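Local coordinates for RagB/SusD domain protein (PDB 5J90) that binds chitin as a SusD-like protein of a chitin utilization locus, probably holding chitin chains at the cell surface for uptake, at residues 283-287 with 318-322; 188-192 with 241-247; 274-280 with 422-426. All coordinates share one frame; numbering follows the deposited sequence. Where two conformers were deposited one is given.

Contact 1: residues 283-287 with 318-322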
# COMPACT_ATOMS: atom_id res chain seq x y z
N ILE A 283 20.74 22.05 -20.61
CA ILE A 283 20.20 21.33 -21.75
C ILE A 283 21.28 21.03 -22.79
O ILE A 283 21.22 20.00 -23.46
CB ILE A 283 19.03 22.12 -22.40
CG1 ILE A 283 18.12 21.19 -23.20
CG2 ILE A 283 19.56 23.26 -23.27
CD1 ILE A 283 16.84 21.88 -23.66
N ALA A 284 22.28 21.90 -22.88
CA ALA A 284 23.28 21.81 -23.94
C ALA A 284 24.23 20.63 -23.76
O ALA A 284 24.69 20.04 -24.74
CB ALA A 284 24.06 23.11 -24.05
N SER A 285 24.53 20.27 -22.52
CA SER A 285 25.38 19.10 -22.29
C SER A 285 24.54 17.83 -22.12
O SER A 285 25.04 16.74 -22.35
CB SER A 285 26.32 19.31 -21.11
OG SER A 285 25.62 19.47 -19.89
N TYR A 286 23.28 17.98 -21.73
CA TYR A 286 22.41 16.82 -21.57
C TYR A 286 22.03 16.21 -22.91
O TYR A 286 21.92 14.98 -23.04
CB TYR A 286 21.11 17.19 -20.82
CG TYR A 286 21.23 17.35 -19.32
CD1 TYR A 286 22.46 17.46 -18.69
CD2 TYR A 286 20.08 17.39 -18.54
CE1 TYR A 286 22.55 17.61 -17.31
CE2 TYR A 286 20.16 17.54 -17.16
CZ TYR A 286 21.39 17.64 -16.55
OH TYR A 286 21.48 17.78 -15.19
N PHE A 287 21.83 17.07 -23.91
CA PHE A 287 21.31 16.67 -25.21
C PHE A 287 22.05 17.34 -26.36
O PHE A 287 22.68 18.38 -26.17
CB PHE A 287 19.82 16.99 -25.30
CG PHE A 287 19.02 16.39 -24.17
CD1 PHE A 287 18.82 15.03 -24.13
CD2 PHE A 287 18.51 17.18 -23.16
CE1 PHE A 287 18.11 14.44 -23.09
CE2 PHE A 287 17.79 16.61 -22.11
CZ PHE A 287 17.59 15.24 -22.07
N ILE A 318 21.10 11.97 -27.03
CA ILE A 318 21.67 12.18 -25.71
C ILE A 318 23.04 12.81 -25.90
O ILE A 318 23.80 12.42 -26.80
CB ILE A 318 21.76 10.87 -24.91
CG1 ILE A 318 20.43 10.09 -24.98
CG2 ILE A 318 22.17 11.15 -23.47
CD1 ILE A 318 19.21 10.89 -24.56
N GLY A 319 23.37 13.78 -25.06
CA GLY A 319 24.52 14.64 -25.30
C GLY A 319 25.83 14.28 -24.62
O GLY A 319 26.06 13.12 -24.23
N ALA A 320 26.68 15.28 -24.48
CA ALA A 320 28.05 15.08 -24.01
C ALA A 320 28.17 14.42 -22.64
O ALA A 320 29.20 13.81 -22.35
CB ALA A 320 28.82 16.40 -24.04
N VAL A 321 27.14 14.52 -21.81
CA VAL A 321 27.22 13.94 -20.46
C VAL A 321 27.42 12.42 -20.49
O VAL A 321 27.96 11.86 -19.54
CB VAL A 321 26.01 14.30 -19.55
CG1 VAL A 321 25.98 15.80 -19.26
CG2 VAL A 321 24.70 13.80 -20.14
N VAL A 322 27.00 11.76 -21.57
CA VAL A 322 27.23 10.32 -21.69
C VAL A 322 28.46 9.97 -22.52
O VAL A 322 28.84 8.80 -22.60
CB VAL A 322 26.00 9.55 -22.23
CG1 VAL A 322 24.81 9.74 -21.28
CG2 VAL A 322 25.66 9.96 -23.65
O HOH W 1 25.69 17.74 -25.88
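Backbone hydrogen bonds from Val321 N to Ser285 O, at 3.1 Å, and from Gly319 N to Tyr286 O, at 2.8 Å, join the short helix 283-286 to the 318-322 segment. A glycine suits position 319, since a CB there would run into Phe287 N and Ser285 O. A water extends the seam, lying within hydrogen-bonding distance of Ala284 O and accepting from Ala320 N at 3.0 Å.

Val321 closes over this polar strip. With CG1 anti to its carbonyl carbon (chi1 -65°), that branch is the one to meet Ser285 OG at 3.7 Å and approach Tyr286 CD1 obliquely at 3.9 Å. Farther along, Ile318 CD1 reaches the edge of the Phe287 ring, 4.0 Å from CE1 and near the ring plane.

Further out, Tyr286 stacks on Phe429 and gives its hydroxyl to Ile426 O, while Phe287 packs on Met271 and Met275 of helix 269-277. Ile318 N is bound by Ser259 OG. The arrangement is a helix C-terminus whose last carbonyls are taken up by a returning segment that begins as loop and passes into a 3-10 turn, with a single beta bridge between Phe287 and Ile318.

Contact 2: residues 188-192 with 241-247; sequences DMTGY and DDSFKIV
Strand 244-247, which pairs antiparallel with strand 326-328, is flanked here by the irregular 188-192 loop that precedes helix 196-213. Val247 N donates to Met189 O at 2.8 Å, and Lys245 O is approached by Thr190 CA at 3.1 Å in a CA-H...O contact. That carbonyl is buried without a conventional hydrogen-bond partner.

At the other end Tyr192 OH donates to Asp242 O at 2.7 Å, from above the carbonyl plane. The phenol also presents CE2 to the edge of the Phe244 ring, 3.7 Å from CD1, the two side chains crossing at about a right angle. Thr190 CG2 comes obliquely to the same ring, 3.7 Å from CE1. Between these points a water takes the N-H groups of Gly191 and Lys245 and donates to Ser243 O, while lying over one face of the Tyr192 ring, toward its rim.

Thr190 OG1, set between its backbone N and carbonyl carbon (chi1 66°), can both donate to Asp188 OD1 and accept from Tyr192 N at 3.0 Å. Trp199 meets the Tyr192 ring edge-to-face, Phe202 stacks on Phe244, and Lys245 NZ pairs with Glu326. The loop thus turns through an ST turn alongside a two-stranded antiparallel sheet.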
# COMPACT_ATOMS: atom_id res chain seq x y z
N ASP A 188 39.80 0.51 -5.91
CA ASP A 188 38.70 1.46 -6.06
C ASP A 188 38.58 1.91 -7.53
O ASP A 188 39.58 2.13 -8.20
CB ASP A 188 38.96 2.66 -5.15
CG ASP A 188 37.70 3.45 -4.82
OD1 ASP A 188 36.66 3.24 -5.48
OD2 ASP A 188 37.78 4.30 -3.91
N MET A 189 37.34 2.02 -8.01
CA MET A 189 37.08 2.46 -9.37
C MET A 189 36.10 3.63 -9.39
O MET A 189 35.25 3.73 -10.27
CB MET A 189 36.54 1.30 -10.20
CG MET A 189 37.46 0.08 -10.19
SD MET A 189 36.79 -1.29 -11.14
CE MET A 189 36.64 -0.53 -12.76
N THR A 190 36.21 4.50 -8.40
CA THR A 190 35.30 5.63 -8.26
C THR A 190 36.10 6.92 -8.23
O THR A 190 37.29 6.94 -8.56
CB THR A 190 34.48 5.54 -6.97
OG1 THR A 190 35.35 5.67 -5.83
CG2 THR A 190 33.73 4.21 -6.88
N GLY A 191 35.45 8.00 -7.83
CA GLY A 191 36.17 9.24 -7.60
C GLY A 191 36.91 9.31 -6.27
O GLY A 191 37.58 10.31 -5.99
N TYR A 192 36.81 8.27 -5.45
CA TYR A 192 37.29 8.36 -4.07
C TYR A 192 38.74 7.92 -3.86
O TYR A 192 39.33 8.22 -2.83
CB TYR A 192 36.37 7.59 -3.12
CG TYR A 192 34.93 8.04 -3.12
CD1 TYR A 192 34.57 9.34 -3.46
CD2 TYR A 192 33.92 7.15 -2.79
CE1 TYR A 192 33.24 9.74 -3.47
CE2 TYR A 192 32.59 7.54 -2.79
CZ TYR A 192 32.26 8.83 -3.13
OH TYR A 192 30.92 9.19 -3.14
N ASP A 241 32.99 16.81 -5.67
CA ASP A 241 33.98 15.75 -5.53
C ASP A 241 33.50 14.63 -4.60
O ASP A 241 34.08 13.54 -4.57
CB ASP A 241 35.32 16.30 -5.02
CG ASP A 241 36.10 17.05 -6.10
OD1 ASP A 241 35.73 16.96 -7.28
OD2 ASP A 241 37.09 17.72 -5.74
N ASP A 242 32.44 14.89 -3.84
CA ASP A 242 31.85 13.87 -2.96
C ASP A 242 30.94 12.90 -3.71
O ASP A 242 30.53 11.87 -3.14
CB ASP A 242 31.03 14.52 -1.83
CG ASP A 242 31.87 15.37 -0.89
OD1 ASP A 242 33.09 15.13 -0.76
OD2 ASP A 242 31.26 16.26 -0.26
N SER A 243 30.60 13.22 -4.95
CA SER A 243 29.64 12.43 -5.73
C SER A 243 30.12 10.99 -5.92
O SER A 243 31.32 10.73 -6.01
CB SER A 243 29.39 13.06 -7.10
OG SER A 243 28.85 14.37 -6.97
N PHE A 244 29.17 10.06 -6.01
CA PHE A 244 29.49 8.67 -6.29
C PHE A 244 29.40 8.42 -7.78
O PHE A 244 28.37 8.64 -8.42
CB PHE A 244 28.55 7.71 -5.54
CG PHE A 244 28.97 6.28 -5.63
CD1 PHE A 244 30.11 5.85 -4.96
CD2 PHE A 244 28.26 5.38 -6.40
CE1 PHE A 244 30.52 4.53 -5.06
CE2 PHE A 244 28.68 4.06 -6.49
CZ PHE A 244 29.81 3.64 -5.82
N LYS A 245 30.52 7.97 -8.35
CA LYS A 245 30.60 7.71 -9.79
C LYS A 245 31.52 6.53 -10.04
O LYS A 245 32.43 6.24 -9.24
CB LYS A 245 31.13 8.95 -10.53
CG LYS A 245 32.55 9.36 -10.13
CD LYS A 245 32.96 10.64 -10.86
CE LYS A 245 34.33 11.11 -10.42
NZ LYS A 245 34.65 12.43 -11.07
N ILE A 246 31.28 5.83 -11.14
CA ILE A 246 32.20 4.83 -11.62
C ILE A 246 33.14 5.49 -12.61
O ILE A 246 32.69 6.08 -13.59
CB ILE A 246 31.47 3.66 -12.31
CG1 ILE A 246 30.34 3.12 -11.42
CG2 ILE A 246 32.47 2.57 -12.69
CD1 ILE A 246 30.81 2.54 -10.09
N VAL A 247 34.44 5.41 -12.33
CA VAL A 247 35.45 5.91 -13.26
C VAL A 247 36.02 4.69 -13.96
O VAL A 247 36.86 3.98 -13.41
CB VAL A 247 36.55 6.68 -12.50
CG1 VAL A 247 37.61 7.18 -13.47
CG2 VAL A 247 35.94 7.85 -11.72
O HOH W 2 32.91 8.47 -6.45

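Contact 3: residues 274-280 with 422-426; sequences IMKGYQD and TQKWI
Apolar packing carries most of this contact between helix 269-277, with the turn after it, and helix 413-428. Ile426 fills the middle: its CD1 lies 4.0 Å from Ile274 CG2, while its CG2 meets Met275 CE at 3.9 Å, the two side chains running antiparallel alongside one another. The bend at chi3 (73°) turns that methyl toward Ile283 while leaving it against Ile426. Ile274 CD1 meets the indole of Trp425 obliquely, 3.6 Å from CZ3. The Tyr278 ring turns its edge to Thr422 CG2, 4.0 Å from CE2, and to Ile426 CD1.

Polar groups lie along the side of this packing. Gln423 NE2 stands 3.7 Å from Tyr278 CE2, its amide plane 36° from the ring, and a water joins the two ends by donating to Tyr278 OH at 2.9 Å and accepting from Gln423 NE2. The hydroxyl also bonds to Val403 O, and NE2 to Tyr376 OH. Replacing Tyr278 by an alanine would probably leave Val403 O and the water without their hydroxyl mate and open a gap beside Thr422 and Ile426.

Charge enters at Asp280, whose OD2 lies against Ile426 CD1 while forming a salt bridge with Arg282; that arginine also bonds Gln423 OE1. Helix 269-277 ends in a Schellman motif at Gln279, and its final turn is packed against a long helix of the SusD-like fold.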
# COMPACT_ATOMS: atom_id res chain seq x y z
N ILE A 274 10.14 20.54 -19.86
CA ILE A 274 10.65 21.11 -18.62
C ILE A 274 11.91 21.95 -18.83
O ILE A 274 11.98 23.09 -18.35
CB ILE A 274 10.87 20.00 -17.57
CG1 ILE A 274 9.50 19.42 -17.17
CG2 ILE A 274 11.61 20.54 -16.35
CD1 ILE A 274 9.57 18.21 -16.24
N MET A 275 12.89 21.42 -19.54
CA MET A 275 14.15 22.15 -19.70
C MET A 275 14.04 23.35 -20.65
O MET A 275 14.63 24.40 -20.39
CB MET A 275 15.31 21.21 -20.04
CG MET A 275 15.59 20.19 -18.92
SD MET A 275 17.16 19.32 -19.03
CE MET A 275 18.29 20.64 -18.57
N LYS A 276 13.26 23.22 -21.72
CA LYS A 276 13.00 24.38 -22.59
C LYS A 276 12.18 25.43 -21.85
O LYS A 276 12.44 26.63 -21.99
CB LYS A 276 12.25 23.97 -23.85
CG LYS A 276 13.12 23.46 -24.98
CD LYS A 276 12.28 23.43 -26.25
CE LYS A 276 13.11 23.27 -27.50
NZ LYS A 276 12.23 22.96 -28.67
N GLY A 277 11.19 25.00 -21.08
CA GLY A 277 10.35 25.93 -20.35
C GLY A 277 11.17 26.83 -19.45
O GLY A 277 10.95 28.04 -19.37
N TYR A 278 12.14 26.22 -18.76
CA TYR A 278 13.01 26.96 -17.86
C TYR A 278 14.21 27.60 -18.56
O TYR A 278 15.00 28.28 -17.92
CB TYR A 278 13.56 26.02 -16.78
CG TYR A 278 12.59 25.60 -15.69
CD1 TYR A 278 11.48 26.37 -15.35
CD2 TYR A 278 12.81 24.43 -14.97
CE1 TYR A 278 10.61 25.97 -14.33
CE2 TYR A 278 11.96 24.03 -13.96
CZ TYR A 278 10.86 24.79 -13.64
OH TYR A 278 10.02 24.38 -12.62
N GLN A 279 14.34 27.39 -19.87
CA GLN A 279 15.53 27.82 -20.62
C GLN A 279 16.79 27.41 -19.87
O GLN A 279 17.71 28.20 -19.65
CB GLN A 279 15.51 29.33 -20.86
CG GLN A 279 14.37 29.78 -21.76
CD GLN A 279 14.39 31.27 -22.02
OE1 GLN A 279 15.45 31.91 -21.99
NE2 GLN A 279 13.22 31.85 -22.26
N ASP A 280 16.81 26.15 -19.46
CA ASP A 280 17.83 25.62 -18.57
C ASP A 280 19.14 25.42 -19.33
O ASP A 280 19.17 24.67 -20.30
CB ASP A 280 17.31 24.29 -18.02
CG ASP A 280 18.09 23.80 -16.83
OD1 ASP A 280 19.33 23.83 -16.86
OD2 ASP A 280 17.44 23.38 -15.83
N THR A 422 11.40 18.50 -8.87
CA THR A 422 11.67 18.89 -10.26
C THR A 422 13.16 19.18 -10.45
O THR A 422 13.79 18.69 -11.39
CB THR A 422 10.85 20.13 -10.66
OG1 THR A 422 9.46 19.81 -10.64
CG2 THR A 422 11.22 20.61 -12.07
N GLN A 423 13.74 19.95 -9.53
CA GLN A 423 15.16 20.28 -9.62
C GLN A 423 16.04 19.05 -9.39
O GLN A 423 17.09 18.89 -10.03
CB GLN A 423 15.50 21.43 -8.69
CG GLN A 423 14.95 22.76 -9.21
CD GLN A 423 15.49 23.11 -10.59
OE1 GLN A 423 16.68 22.92 -10.88
NE2 GLN A 423 14.62 23.63 -11.46
N LYS A 424 15.60 18.17 -8.51
CA LYS A 424 16.29 16.91 -8.25
C LYS A 424 16.30 16.05 -9.52
O LYS A 424 17.34 15.48 -9.91
CB LYS A 424 15.55 16.20 -7.12
CG LYS A 424 16.26 15.04 -6.49
CD LYS A 424 15.38 14.53 -5.34
CE LYS A 424 16.00 13.37 -4.63
NZ LYS A 424 14.95 12.69 -3.81
N TRP A 425 15.15 15.98 -10.17
CA TRP A 425 14.98 15.23 -11.41
C TRP A 425 15.91 15.78 -12.50
O TRP A 425 16.60 15.01 -13.17
CB TRP A 425 13.50 15.31 -11.80
CG TRP A 425 13.04 14.60 -13.06
CD1 TRP A 425 12.57 13.32 -13.16
CD2 TRP A 425 12.86 15.19 -14.36
NE1 TRP A 425 12.17 13.06 -14.44
CE2 TRP A 425 12.34 14.19 -15.20
CE3 TRP A 425 13.12 16.46 -14.89
CZ2 TRP A 425 12.05 14.42 -16.55
CZ3 TRP A 425 12.85 16.69 -16.23
CH2 TRP A 425 12.32 15.67 -17.05
N ILE A 426 15.96 17.09 -12.67
CA ILE A 426 16.87 17.65 -13.68
C ILE A 426 18.33 17.30 -13.34
O ILE A 426 19.09 16.88 -14.22
CB ILE A 426 16.72 19.19 -13.85
CG1 ILE A 426 15.31 19.54 -14.32
CG2 ILE A 426 17.76 19.72 -14.85
CD1 ILE A 426 14.99 21.04 -14.25
O HOH W 3 11.83 23.85 -10.37

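How the contacts relate
Contacts 1 and 3 are neighbours, their centres 14 Å apart, and they touch: the hydrogen bond between Tyr286 and Ile426 links them, and Met275 packs on Ile283 and Tyr286. Helices 269-277 and 283-286 follow one another in sequence, and the later 318-322 segment also falls between the two halves of contact 3. Contact 2 closes earlier in the chain and stands apart, its centre 20 Å from that of contact 1 and 26 Å from that of contact 3. Together, contacts 1 and 3 pack the consecutive segments of 274-287 against helix 413-428 and the 318-322 segment, while contact 2 is a separate region that ties a loop to the sheet of strands 244-247 and 326-328, all within the one SusD-like chain.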